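PDB 3LWF: putative transcriptional regulator, which probably binds DNA as a dimeric transcription factor of the Rrf2 family. Local coordinates for residues A[93-98]-A[132-137]. Residues are numbered along the deposited sequence; the frame is centred on the assembly and turned at random.
Sequences ITAGDI and DVLDQT
Ala95 and Gly96, in the first turn of helix 95-102, turn their backbone N-H groups to the carbonyls of Leu134, in the last turn of helix 117-136, and of Thr137, just past its end. Ala95 N donates a hydrogen bond to Thr137 O (2.9 Å), almost in line with the carbonyl; Gly96 N donates one to Leu134 O (2.8 Å) from above the carbonyl plane (44° out of it). The backbones come closest where Gly96 CA lies 4.4 Å from Leu134 CA. Amides that helix 95-102 cannot pair internally thus find acceptors in and just after the last turn of another helix. Thr94, the N-cap, sets its methyl CG2 3.4 Å from Asp135 O. Its OG1 sits between the backbone N and the carbonyl carbon (chi1 70°), which turns it back over the first turn to accept from Asp97 N, while Asp97 OD2 takes Thr94 N in return. A water held by Thr94 OG1 donates to Asp135 OD1, bridging the segments; that carboxylate oxygen also forms a salt bridge with Arg100. On the apolar side, Leu134 CD2 lies 4.0 Å from Ala95 CB, and Met126 and Leu122 of the second subunit pack on Leu134 and Ala95 respectively. The reciprocal Thr94-Asp97 bonds make a classic capping box, here docked onto a helix C-terminus beside the dimer interface of an Rrf2-type regulator.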
# COMPACT_ATOMS: atom_id res chain seq x y z
N ILE A 93 -13.54 -9.75 -14.74
CA ILE A 93 -12.08 -9.62 -14.74
C ILE A 93 -11.63 -8.49 -13.78
O ILE A 93 -12.10 -7.34 -13.86
CB ILE A 93 -11.55 -9.39 -16.16
CG1 ILE A 93 -11.86 -10.61 -17.05
CG2 ILE A 93 -10.05 -9.09 -16.15
CD1 ILE A 93 -11.76 -10.29 -18.56
N THR A 94 -10.71 -8.82 -12.89
CA THR A 94 -10.23 -7.90 -11.86
C THR A 94 -8.88 -7.23 -12.16
O THR A 94 -8.09 -7.68 -13.00
CB THR A 94 -10.03 -8.67 -10.57
OG1 THR A 94 -8.93 -9.51 -10.76
CG2 THR A 94 -11.29 -9.53 -10.18
N ALA A 95 -8.61 -6.16 -11.43
CA ALA A 95 -7.34 -5.46 -11.50
C ALA A 95 -6.22 -6.41 -11.08
O ALA A 95 -5.15 -6.44 -11.66
CB ALA A 95 -7.36 -4.18 -10.63
N GLY A 96 -6.49 -7.24 -10.08
CA GLY A 96 -5.53 -8.31 -9.69
C GLY A 96 -5.14 -9.29 -10.79
O GLY A 96 -3.93 -9.61 -10.96
N ASP A 97 -6.15 -9.77 -11.53
CA ASP A 97 -5.93 -10.62 -12.71
C ASP A 97 -4.84 -10.04 -13.59
O ASP A 97 -3.90 -10.71 -13.90
CB ASP A 97 -7.23 -10.72 -13.58
CG ASP A 97 -8.31 -11.59 -12.96
OD1 ASP A 97 -7.93 -12.49 -12.21
OD2 ASP A 97 -9.53 -11.38 -13.21
N ILE A 98 -5.00 -8.78 -13.98
CA ILE A 98 -4.12 -8.14 -14.90
C ILE A 98 -2.74 -7.85 -14.28
O ILE A 98 -1.72 -8.24 -14.83
CB ILE A 98 -4.67 -6.77 -15.39
CG1 ILE A 98 -6.08 -6.85 -16.03
CG2 ILE A 98 -3.65 -6.09 -16.28
CD1 ILE A 98 -6.42 -8.06 -16.78
N ASP A 132 -7.32 -7.01 -1.21
CA ASP A 132 -8.75 -7.07 -1.44
C ASP A 132 -9.21 -6.09 -2.49
O ASP A 132 -10.11 -6.41 -3.24
CB ASP A 132 -9.53 -6.87 -0.14
CG ASP A 132 -9.42 -8.07 0.79
OD1 ASP A 132 -8.97 -9.13 0.30
OD2 ASP A 132 -9.75 -7.96 2.00
N VAL A 133 -8.63 -4.90 -2.52
CA VAL A 133 -8.96 -3.96 -3.57
C VAL A 133 -8.64 -4.56 -4.97
O VAL A 133 -9.45 -4.45 -5.91
CB VAL A 133 -8.24 -2.64 -3.36
CG1 VAL A 133 -8.30 -1.79 -4.64
CG2 VAL A 133 -8.83 -1.90 -2.15
N LEU A 134 -7.45 -5.17 -5.10
CA LEU A 134 -7.03 -5.79 -6.36
C LEU A 134 -7.95 -6.89 -6.78
O LEU A 134 -8.30 -7.01 -7.94
CB LEU A 134 -5.61 -6.37 -6.26
CG LEU A 134 -4.46 -5.41 -6.49
CD1 LEU A 134 -3.15 -6.18 -6.34
CD2 LEU A 134 -4.58 -4.74 -7.88
N ASP A 135 -8.37 -7.69 -5.80
CA ASP A 135 -9.17 -8.86 -6.04
C ASP A 135 -10.65 -8.60 -6.20
O ASP A 135 -11.33 -9.43 -6.77
CB ASP A 135 -8.95 -9.89 -4.94
CG ASP A 135 -7.57 -10.49 -5.04
OD1 ASP A 135 -6.98 -10.39 -6.12
OD2 ASP A 135 -7.08 -11.02 -4.04
N GLN A 136 -11.13 -7.44 -5.78
CA GLN A 136 -12.56 -7.16 -5.88
C GLN A 136 -12.89 -5.98 -6.81
O GLN A 136 -14.04 -5.64 -6.96
CB GLN A 136 -13.12 -6.87 -4.48
CG GLN A 136 -13.03 -8.06 -3.52
CD GLN A 136 -13.14 -7.64 -2.04
OE1 GLN A 136 -13.82 -6.67 -1.70
NE2 GLN A 136 -12.44 -8.36 -1.17
N THR A 137 -11.90 -5.31 -7.37
CA THR A 137 -12.16 -4.20 -8.28
C THR A 137 -12.05 -4.77 -9.69
O THR A 137 -11.02 -5.36 -10.03
CB THR A 137 -11.13 -3.04 -8.10
OG1 THR A 137 -11.15 -2.60 -6.74
CG2 THR A 137 -11.41 -1.84 -9.04
O HOH W 1 -8.23 -11.17 -8.68